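Local coordinates for WipB (Legionella pneumophila, PDB 5NNY), which is a translocated effector acting as a Ser/Thr phosphatase on the host lysosomal nutrient-sensing machinery, represented here by its phosphatase domain, at residues Ile108-Gln113 with Leu179-Gln184; Lys73-Leu78 with Ile104-Leu109; Lys89-Ile94 with Gln118-Glu123. All coordinates share one frame; numbering follows the deposited sequence.

Helix 105-117 ties the three contacts together. Contacts 1 and 2 both lie on it and share Ile108 and Leu109, with centres 11 Å apart, whereas contact 3 pairs the two strands that the helix connects. Contact 3 is buried and held by the backbone hydrogen bonds of paired strands, with an Arg92-Glu123 ion pair added on one face. Contact 2, also buried, lies between helices and relies on aromatic rings and two hydrogen bonds. Contact 1 is only partly buried: one isoleucine does most of the work, and no hydrogen bond crosses it. Lys110 packs on Asn76 and Tyr75, joining contacts 1 and 2, while contacts 1 and 3 touch where Phe122 meets Leu112.

Contact 1. Residues Ile108-Gln113 with Leu179-Gln184; sequences ILKLLQ and LNIYHQ
Ile181 carries most of this helix-helix contact, in which the segments 108-113 and 179-184 cross at 46° with their axes 10.3 Å apart at closest approach. Its two branches divide the work. The CG1-CD1 arm lies against the carboxamide of Gln113, and the two side chains cross at about a right angle; Gln113 NE2 comes to 3.5 Å from Ile181 CG1, and Gln113 OE1 to 3.8 Å from Ile181 CD1. Gln113 reaches this position because CG is anti to the backbone N (chi1 -175°) and the chain beyond is extended. The other branch of Ile181, CG2, faces the preceding turn, 3.7 Å from Leu109 O and 4.0 Å from Leu109 CD2. Ile181 and Leu109 are buried and form the inner side, and Gln113 closes tightly over the isoleucine from the partly exposed side.

That outer side is more polar and faces solvent. Lys110 starts away from helix 175-186, but bends at chi2 and chi3 so that its CD reaches 3.9 Å from Ile181 CD1. Lys110 NZ then donates a 2.6 Å hydrogen bond to Gln113 OE1, lying in the carbonyl plane with a C=O...N angle of 149°, which helps to fix the turn of the amide over the isoleucine. The same NZ forms a salt bridge with Glu177, one turn before Ile181. Toward solvent the contact is loose: Gln113 NE2 and Asn180 ND2 stand 4.0 Å apart without bonding.

Among its neighbours, helix 105-117 packs through Leu111 and Leu112 on Phe18 of helix 15-24, and Leu112 also meets Phe122 of strand 121-125; helix 175-186 sets Tyr182 against helix 128-138.

Contact 2. Residues Lys73-Leu78 with Ile104-Leu109; sequences KQYNAL and IDYFIL
This is a buried, largely aromatic helix-helix contact, joining helix 64-79 to the first turn of helix 105-117. The axes run nearly parallel, 22° apart, at a closest approach of 11.1 Å, a spacing bridged by large side chains. Tyr75, with CG anti to its backbone N, spans it. Phe107 CD1 sits over the centre of one face of the Tyr75 ring, 3.4 Å above its plane. The two rings are nevertheless inclined at 31°, with centroids 4.3 Å apart, so the rings meet obliquely. Beyond the ring, Tyr75 OH donates to Phe107 O at 2.6 Å, approaching from above the carbonyl plane. The phenol is thus held both by its face and by its tip.

Alongside, Asn76 ND2 gives a nearly straight bond (163°) of 3.0 Å to Tyr106 OH, which lies almost in the amide plane. That hydroxyl has a stronger partner in Glu177 of helix 175-186, so Asn76 shares the hydroxyl with the glutamate. Phe38 also meets the Tyr75 ring. The result is near-parallel helix packing, in which a helix from the predicted coiled-coil stretch lies along the crossover helix of a beta-alpha-beta unit.

Contact 3. Residues Lys89-Ile94 with Gln118-Glu123; sequences KLIRLI and QGADFE
Arg92 and Glu123 project from neighbouring strands to the same face of the sheet and run side by side, pointing the same way. Their flat ends are turned 82° apart, and Arg92 NE meets Glu123 OE1 at 2.7 Å. This is a salt bridge whose hydrogen bond is weak, since the N-H...O angle is only 119°. Leu90, on the same face, lays CD2 over the centre of the guanidinium, 3.2 Å above its plane. Leu90 CD1 lies 3.4 Å from Asp121 OD2. The charges have further partners: Asp5 for Arg92, Ser194 and Lys191 for Glu123, and a water that donates to Glu123 OE2 and accepts a weak bond from Arg92 NH2.

On the opposite face Ile91 and Phe122 meet through their CB atoms, 4.0 Å apart, while the phenyl ring leads away to stack on His189. Backbone bonds fix this register: Ile91 N to Asp121 O at 2.9 Å, Glu123 N to Ile91 O at 2.8 Å, and Leu93 N to Glu123 O at 2.8 Å, the last practically straight (179°).

Parallel strands 90-93 and 121-125, linked through helix 105-117, form a beta-alpha-beta crossover in the central sheet of the phosphatase domain, consistent with the calcineurin-like phosphoesterase fold.

Contact 1. Residues Ile108-Gln113 with Leu179-Gln184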
loop_
_atom_site.group_PDB
_atom_site.type_symbol
_atom_site.label_atom_id
_atom_site.label_comp_id
_atom_site.label_asym_id
_atom_site.label_seq_id
_atom_site.Cartn_x
_atom_site.Cartn_y
_atom_site.Cartn_z
ATOM N N ILE A 108 -3.105 5.804 8.855
ATOM C CA ILE A 108 -3.567 4.645 8.099
ATOM C C ILE A 108 -2.948 3.373 8.658
ATOM O O ILE A 108 -3.572 2.311 8.633
ATOM C CB ILE A 108 -3.285 4.840 6.592
ATOM C CG1 ILE A 108 -4.365 5.762 6.013
ATOM C CG2 ILE A 108 -3.236 3.507 5.833
ATOM C CD1 ILE A 108 -4.428 5.867 4.530
ATOM N N LEU A 109 -1.741 3.464 9.222
ATOM C CA LEU A 109 -1.136 2.276 9.826
ATOM C C LEU A 109 -1.974 1.762 10.992
ATOM O O LEU A 109 -2.140 0.547 11.163
ATOM C CB LEU A 109 0.290 2.577 10.290
ATOM C CG LEU A 109 1.364 2.704 9.207
ATOM C CD1 LEU A 109 2.707 3.132 9.824
ATOM C CD2 LEU A 109 1.505 1.381 8.456
ATOM N N LYS A 110 -2.504 2.676 11.809
ATOM C CA LYS A 110 -3.347 2.273 12.931
ATOM C C LYS A 110 -4.670 1.713 12.445
ATOM O O LYS A 110 -5.232 0.809 13.076
ATOM C CB LYS A 110 -3.604 3.451 13.871
ATOM C CG LYS A 110 -2.384 3.879 14.678
ATOM C CD LYS A 110 -1.714 2.698 15.372
ATOM C CE LYS A 110 -2.161 2.554 16.827
ATOM N NZ LYS A 110 -1.662 1.263 17.431
ATOM N N LEU A 111 -5.194 2.258 11.344
ATOM C CA LEU A 111 -6.433 1.732 10.771
ATOM C C LEU A 111 -6.233 0.319 10.249
ATOM O O LEU A 111 -7.064 -0.561 10.493
ATOM C CB LEU A 111 -6.950 2.647 9.655
ATOM C CG LEU A 111 -7.762 3.842 10.168
ATOM C CD1 LEU A 111 -8.050 4.802 9.047
ATOM C CD2 LEU A 111 -9.086 3.381 10.818
ATOM N N LEU A 112 -5.142 0.091 9.511
ATOM C CA LEU A 112 -4.823 -1.256 9.053
ATOM C C LEU A 112 -4.686 -2.220 10.227
ATOM O O LEU A 112 -5.151 -3.359 10.158
ATOM C CB LEU A 112 -3.539 -1.252 8.218
ATOM C CG LEU A 112 -3.581 -0.451 6.914
ATOM C CD1 LEU A 112 -2.221 -0.463 6.192
ATOM C CD2 LEU A 112 -4.709 -0.983 5.990
ATOM N N GLN A 113 -4.020 -1.792 11.301
ATOM C CA GLN A 113 -3.851 -2.661 12.467
ATOM C C GLN A 113 -5.193 -3.062 13.080
ATOM O O GLN A 113 -5.408 -4.231 13.425
ATOM C CB GLN A 113 -2.978 -1.952 13.498
ATOM C CG GLN A 113 -2.616 -2.778 14.724
ATOM C CD GLN A 113 -1.707 -1.974 15.638
ATOM O OE1 GLN A 113 -1.989 -0.814 15.914
ATOM N NE2 GLN A 113 -0.604 -2.571 16.078
ATOM N N LEU A 179 7.463 -0.471 13.091
ATOM C CA LEU A 179 8.012 -1.731 12.603
ATOM C C LEU A 179 7.122 -2.911 12.979
ATOM O O LEU A 179 6.951 -3.837 12.179
ATOM C CB LEU A 179 9.434 -1.936 13.130
ATOM C CG LEU A 179 10.492 -1.015 12.515
ATOM C CD1 LEU A 179 11.784 -1.008 13.357
ATOM C CD2 LEU A 179 10.751 -1.415 11.044
ATOM N N ASN A 180 6.543 -2.906 14.179
ATOM C CA ASN A 180 5.637 -4.003 14.514
ATOM C C ASN A 180 4.463 -4.054 13.547
ATOM O O ASN A 180 4.085 -5.130 13.073
ATOM C CB ASN A 180 5.128 -3.893 15.951
ATOM C CG ASN A 180 4.080 -4.956 16.266
ATOM O OD1 ASN A 180 4.410 -6.092 16.601
ATOM N ND2 ASN A 180 2.815 -4.597 16.127
ATOM N N ILE A 181 3.864 -2.899 13.243
ATOM C CA ILE A 181 2.741 -2.887 12.309
ATOM C C ILE A 181 3.205 -3.335 10.925
ATOM O O ILE A 181 2.514 -4.090 10.235
ATOM C CB ILE A 181 2.084 -1.491 12.280
ATOM C CG1 ILE A 181 1.510 -1.146 13.655
ATOM C CG2 ILE A 181 0.957 -1.415 11.232
ATOM C CD1 ILE A 181 0.876 0.227 13.721
ATOM N N TYR A 182 4.400 -2.901 10.515
ATOM C CA TYR A 182 4.949 -3.339 9.239
ATOM C C TYR A 182 5.003 -4.858 9.145
ATOM O O TYR A 182 4.493 -5.453 8.190
ATOM C CB TYR A 182 6.354 -2.776 9.007
ATOM C CG TYR A 182 6.898 -3.401 7.727
ATOM C CD1 TYR A 182 6.357 -3.058 6.498
ATOM C CD2 TYR A 182 7.883 -4.383 7.762
ATOM C CE1 TYR A 182 6.802 -3.650 5.323
ATOM C CE2 TYR A 182 8.341 -4.974 6.597
ATOM C CZ TYR A 182 7.789 -4.606 5.383
ATOM O OH TYR A 182 8.239 -5.190 4.228
ATOM N N HIS A 183 5.643 -5.493 10.118
ATOM C CA HIS A 183 5.872 -6.935 10.073
ATOM C C HIS A 183 4.612 -7.733 10.413
ATOM O O HIS A 183 4.352 -8.779 9.804
ATOM C CB HIS A 183 7.009 -7.301 11.041
ATOM C CG HIS A 183 8.361 -6.824 10.598
ATOM N ND1 HIS A 183 9.063 -7.424 9.576
ATOM C CD2 HIS A 183 9.142 -5.811 11.046
ATOM C CE1 HIS A 183 10.214 -6.797 9.405
ATOM N NE2 HIS A 183 10.289 -5.818 10.289
ATOM N N GLN A 184 3.828 -7.269 11.389
ATOM C CA GLN A 184 2.689 -8.058 11.865
ATOM C C GLN A 184 1.443 -7.867 11.013
ATOM O O GLN A 184 0.570 -8.742 10.979
ATOM C CB GLN A 184 2.369 -7.689 13.315
ATOM C CG GLN A 184 3.450 -8.099 14.266
ATOM C CD GLN A 184 3.588 -9.603 14.331
ATOM O OE1 GLN A 184 2.590 -10.331 14.368
ATOM N NE2 GLN A 184 4.827 -10.084 14.327
#

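Contact 2. Residues Lys73-Leu78 with Ile104-Leu109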
loop_
_atom_site.group_PDB
_atom_site.type_symbol
_atom_site.label_atom_id
_atom_site.label_comp_id
_atom_site.label_asym_id
_atom_site.label_seq_id
_atom_site.Cartn_x
_atom_site.Cartn_y
_atom_site.Cartn_z
ATOM N N LYS A 73 -2.434 10.319 21.235
ATOM C CA LYS A 73 -3.234 9.596 22.214
ATOM C C LYS A 73 -4.721 9.697 21.884
ATOM O O LYS A 73 -5.451 8.710 22.002
ATOM C CB LYS A 73 -2.925 10.091 23.633
ATOM C CG LYS A 73 -3.494 11.436 23.984
ATOM C CD LYS A 73 -2.706 12.108 25.098
ATOM C CE LYS A 73 -2.678 11.281 26.366
ATOM N NZ LYS A 73 -2.298 12.122 27.540
ATOM N N GLN A 74 -5.188 10.860 21.416
ATOM C CA GLN A 74 -6.606 10.962 21.096
ATOM C C GLN A 74 -6.930 10.185 19.829
ATOM O O GLN A 74 -7.992 9.551 19.737
ATOM C CB GLN A 74 -7.071 12.419 20.955
ATOM C CG GLN A 74 -8.612 12.415 20.825
ATOM C CD GLN A 74 -9.291 13.759 20.650
ATOM O OE1 GLN A 74 -8.666 14.788 20.432
ATOM N NE2 GLN A 74 -10.609 13.744 20.758
ATOM N N TYR A 75 -6.028 10.218 18.843
ATOM C CA TYR A 75 -6.243 9.417 17.644
ATOM C C TYR A 75 -6.383 7.944 18.001
ATOM O O TYR A 75 -7.291 7.260 17.514
ATOM C CB TYR A 75 -5.098 9.618 16.642
ATOM C CG TYR A 75 -5.354 8.865 15.364
ATOM C CD1 TYR A 75 -6.247 9.361 14.420
ATOM C CD2 TYR A 75 -4.763 7.632 15.125
ATOM C CE1 TYR A 75 -6.519 8.677 13.244
ATOM C CE2 TYR A 75 -5.048 6.927 13.950
ATOM C CZ TYR A 75 -5.915 7.469 13.018
ATOM O OH TYR A 75 -6.204 6.797 11.859
ATOM N N ASN A 76 -5.483 7.437 18.849
ATOM C CA ASN A 76 -5.542 6.023 19.216
ATOM C C ASN A 76 -6.775 5.711 20.062
ATOM O O ASN A 76 -7.284 4.583 20.015
ATOM C CB ASN A 76 -4.263 5.612 19.950
ATOM C CG ASN A 76 -3.053 5.554 19.027
ATOM O OD1 ASN A 76 -3.193 5.547 17.801
ATOM N ND2 ASN A 76 -1.869 5.500 19.609
ATOM N N ALA A 77 -7.264 6.682 20.841
ATOM C CA ALA A 77 -8.541 6.494 21.539
ATOM C C ALA A 77 -9.700 6.361 20.555
ATOM O O ALA A 77 -10.657 5.614 20.801
ATOM C CB ALA A 77 -8.794 7.657 22.497
ATOM N N LEU A 78 -9.656 7.103 19.443
ATOM C CA LEU A 78 -10.702 6.940 18.436
ATOM C C LEU A 78 -10.607 5.572 17.777
ATOM O O LEU A 78 -11.627 4.901 17.578
ATOM C CB LEU A 78 -10.617 8.057 17.393
ATOM C CG LEU A 78 -10.894 9.489 17.859
ATOM C CD1 LEU A 78 -10.713 10.497 16.721
ATOM C CD2 LEU A 78 -12.294 9.607 18.452
ATOM N N ILE A 104 -0.225 12.007 7.581
ATOM C CA ILE A 104 0.814 11.243 8.275
ATOM C C ILE A 104 0.485 9.764 8.189
ATOM O O ILE A 104 -0.660 9.354 8.407
ATOM C CB ILE A 104 0.984 11.705 9.748
ATOM C CG1 ILE A 104 2.254 11.092 10.367
ATOM C CG2 ILE A 104 -0.271 11.438 10.585
ATOM C CD1 ILE A 104 2.659 11.765 11.692
ATOM N N ASP A 105 1.508 8.959 7.885
ATOM C CA ASP A 105 1.284 7.530 7.660
ATOM C C ASP A 105 0.824 6.805 8.909
ATOM O O ASP A 105 0.205 5.744 8.795
ATOM C CB ASP A 105 2.543 6.852 7.127
ATOM C CG ASP A 105 2.732 7.077 5.641
ATOM O OD1 ASP A 105 1.726 7.419 4.973
ATOM O OD2 ASP A 105 3.898 6.951 5.162
ATOM N N TYR A 106 1.115 7.349 10.092
ATOM C CA TYR A 106 0.653 6.732 11.331
ATOM C C TYR A 106 -0.848 6.481 11.311
ATOM O O TYR A 106 -1.317 5.474 11.847
ATOM C CB TYR A 106 1.004 7.629 12.522
ATOM C CG TYR A 106 0.800 6.964 13.860
ATOM C CD1 TYR A 106 1.720 6.047 14.335
ATOM C CD2 TYR A 106 -0.338 7.242 14.642
ATOM C CE1 TYR A 106 1.534 5.425 15.563
ATOM C CE2 TYR A 106 -0.530 6.622 15.878
ATOM C CZ TYR A 106 0.413 5.723 16.326
ATOM O OH TYR A 106 0.254 5.104 17.537
ATOM N N PHE A 107 -1.621 7.395 10.706
ATOM C CA PHE A 107 -3.080 7.305 10.777
ATOM C C PHE A 107 -3.592 6.055 10.073
ATOM O O PHE A 107 -4.403 5.303 10.626
ATOM C CB PHE A 107 -3.722 8.556 10.179
ATOM C CG PHE A 107 -3.548 9.814 11.019
ATOM C CD1 PHE A 107 -3.268 9.748 12.386
ATOM C CD2 PHE A 107 -3.741 11.053 10.437
ATOM C CE1 PHE A 107 -3.149 10.914 13.147
ATOM C CE2 PHE A 107 -3.642 12.225 11.186
ATOM C CZ PHE A 107 -3.346 12.156 12.554
ATOM N N ILE A 108 -3.105 5.804 8.855
ATOM C CA ILE A 108 -3.567 4.645 8.099
ATOM C C ILE A 108 -2.948 3.373 8.658
ATOM O O ILE A 108 -3.572 2.311 8.633
ATOM C CB ILE A 108 -3.285 4.840 6.592
ATOM C CG1 ILE A 108 -4.365 5.762 6.013
ATOM C CG2 ILE A 108 -3.236 3.507 5.833
ATOM C CD1 ILE A 108 -4.428 5.867 4.530
ATOM N N LEU A 109 -1.741 3.464 9.222
ATOM C CA LEU A 109 -1.136 2.276 9.826
ATOM C C LEU A 109 -1.974 1.762 10.992
ATOM O O LEU A 109 -2.140 0.547 11.163
ATOM C CB LEU A 109 0.290 2.577 10.290
ATOM C CG LEU A 109 1.364 2.704 9.207
ATOM C CD1 LEU A 109 2.707 3.132 9.824
ATOM C CD2 LEU A 109 1.505 1.381 8.456
#

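Contact 3. Residues Lys89-Ile94 with Gln118-Glu123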
loop_
_atom_site.group_PDB
_atom_site.type_symbol
_atom_site.label_atom_id
_atom_site.label_comp_id
_atom_site.label_asym_id
_atom_site.label_seq_id
_atom_site.Cartn_x
_atom_site.Cartn_y
_atom_site.Cartn_z
ATOM N N LYS A 89 -16.634 -9.363 3.765
ATOM C CA LYS A 89 -16.402 -8.496 2.619
ATOM C C LYS A 89 -14.903 -8.312 2.398
ATOM O O LYS A 89 -14.188 -7.863 3.298
ATOM C CB LYS A 89 -17.056 -7.137 2.867
ATOM C CG LYS A 89 -18.291 -6.833 2.064
ATOM C CD LYS A 89 -18.367 -5.344 1.766
ATOM C CE LYS A 89 -19.805 -4.876 1.615
ATOM N NZ LYS A 89 -19.919 -3.613 0.816
ATOM N N LEU A 90 -14.428 -8.639 1.199
ATOM C CA LEU A 90 -13.024 -8.412 0.866
ATOM C C LEU A 90 -12.786 -6.963 0.455
ATOM O O LEU A 90 -13.532 -6.403 -0.354
ATOM C CB LEU A 90 -12.560 -9.348 -0.248
ATOM C CG LEU A 90 -11.118 -9.085 -0.726
ATOM C CD1 LEU A 90 -10.117 -9.384 0.372
ATOM C CD2 LEU A 90 -10.788 -9.891 -1.953
ATOM N N ILE A 91 -11.728 -6.369 1.011
ATOM C CA ILE A 91 -11.312 -4.997 0.727
ATOM C C ILE A 91 -10.003 -5.069 -0.043
ATOM O O ILE A 91 -9.015 -5.604 0.471
ATOM C CB ILE A 91 -11.109 -4.191 2.020
ATOM C CG1 ILE A 91 -12.293 -4.388 2.970
ATOM C CG2 ILE A 91 -10.896 -2.733 1.703
ATOM C CD1 ILE A 91 -11.905 -4.290 4.441
ATOM N N ARG A 92 -9.981 -4.537 -1.260
ATOM C CA ARG A 92 -8.757 -4.447 -2.050
ATOM C C ARG A 92 -8.326 -2.992 -2.127
ATOM O O ARG A 92 -9.087 -2.143 -2.604
ATOM C CB ARG A 92 -8.940 -4.998 -3.466
ATOM C CG ARG A 92 -9.099 -6.487 -3.572
ATOM C CD ARG A 92 -9.045 -6.943 -5.046
ATOM N NE ARG A 92 -9.122 -8.404 -5.151
ATOM C CZ ARG A 92 -10.258 -9.080 -5.166
ATOM N NH1 ARG A 92 -11.396 -8.416 -5.089
ATOM N NH2 ARG A 92 -10.258 -10.408 -5.244
ATOM N N LEU A 93 -7.107 -2.710 -1.674
ATOM C CA LEU A 93 -6.507 -1.391 -1.827
ATOM C C LEU A 93 -5.608 -1.385 -3.064
ATOM O O LEU A 93 -4.572 -2.056 -3.091
ATOM C CB LEU A 93 -5.715 -1.018 -0.573
ATOM C CG LEU A 93 -6.477 -0.541 0.679
ATOM C CD1 LEU A 93 -7.491 -1.554 1.211
ATOM C CD2 LEU A 93 -5.492 -0.133 1.806
ATOM N N ILE A 94 -5.996 -0.615 -4.083
ATOM C CA ILE A 94 -5.201 -0.550 -5.306
ATOM C C ILE A 94 -3.873 0.172 -5.064
ATOM O O ILE A 94 -2.951 0.082 -5.887
ATOM C CB ILE A 94 -6.055 0.089 -6.428
ATOM C CG1 ILE A 94 -5.807 -0.598 -7.763
ATOM C CG2 ILE A 94 -5.824 1.585 -6.529
ATOM C CD1 ILE A 94 -6.662 -1.830 -7.976
ATOM N N GLN A 118 -9.191 -7.140 14.249
ATOM C CA GLN A 118 -10.594 -7.516 14.369
ATOM C C GLN A 118 -11.082 -8.399 13.231
ATOM O O GLN A 118 -12.299 -8.590 13.096
ATOM C CB GLN A 118 -11.459 -6.256 14.474
ATOM C CG GLN A 118 -11.120 -5.401 15.688
ATOM C CD GLN A 118 -12.094 -4.265 15.870
ATOM O OE1 GLN A 118 -13.315 -4.451 15.771
ATOM N NE2 GLN A 118 -11.565 -3.067 16.129
ATOM N N GLY A 119 -10.177 -8.917 12.403
ATOM C CA GLY A 119 -10.514 -9.968 11.468
ATOM C C GLY A 119 -11.081 -9.543 10.131
ATOM O O GLY A 119 -11.689 -10.376 9.452
ATOM N N ALA A 120 -10.907 -8.290 9.721
ATOM C CA ALA A 120 -11.354 -7.888 8.397
ATOM C C ALA A 120 -10.466 -8.517 7.327
ATOM O O ALA A 120 -9.304 -8.854 7.565
ATOM C CB ALA A 120 -11.363 -6.362 8.258
ATOM N N ASP A 121 -11.046 -8.728 6.157
ATOM C CA ASP A 121 -10.345 -9.326 5.031
ATOM C C ASP A 121 -9.904 -8.210 4.091
ATOM O O ASP A 121 -10.750 -7.504 3.541
ATOM C CB ASP A 121 -11.258 -10.323 4.317
ATOM C CG ASP A 121 -10.514 -11.171 3.301
ATOM O OD1 ASP A 121 -9.266 -11.203 3.336
ATOM O OD2 ASP A 121 -11.191 -11.808 2.463
ATOM N N PHE A 122 -8.588 -8.030 3.927
ATOM C CA PHE A 122 -8.097 -6.938 3.100
ATOM C C PHE A 122 -6.809 -7.326 2.390
ATOM O O PHE A 122 -6.059 -8.188 2.840
ATOM C CB PHE A 122 -7.900 -5.631 3.907
ATOM C CG PHE A 122 -6.784 -5.660 4.934
ATOM C CD1 PHE A 122 -6.993 -6.195 6.197
ATOM C CD2 PHE A 122 -5.552 -5.079 4.656
ATOM C CE1 PHE A 122 -5.981 -6.193 7.147
ATOM C CE2 PHE A 122 -4.528 -5.070 5.587
ATOM C CZ PHE A 122 -4.742 -5.627 6.845
ATOM N N GLU A 123 -6.572 -6.717 1.237
ATOM C CA GLU A 123 -5.300 -6.913 0.557
ATOM C C GLU A 123 -4.855 -5.592 -0.038
ATOM O O GLU A 123 -5.674 -4.744 -0.400
ATOM C CB GLU A 123 -5.363 -7.980 -0.539
ATOM C CG GLU A 123 -6.408 -7.712 -1.581
ATOM C CD GLU A 123 -6.571 -8.871 -2.539
ATOM O OE1 GLU A 123 -6.777 -8.606 -3.736
ATOM O OE2 GLU A 123 -6.481 -10.040 -2.095
HETATM O O HOH W 1 -13.805 -7.529 5.828
HETATM O O HOH W 2 -8.220 -11.947 -3.558
#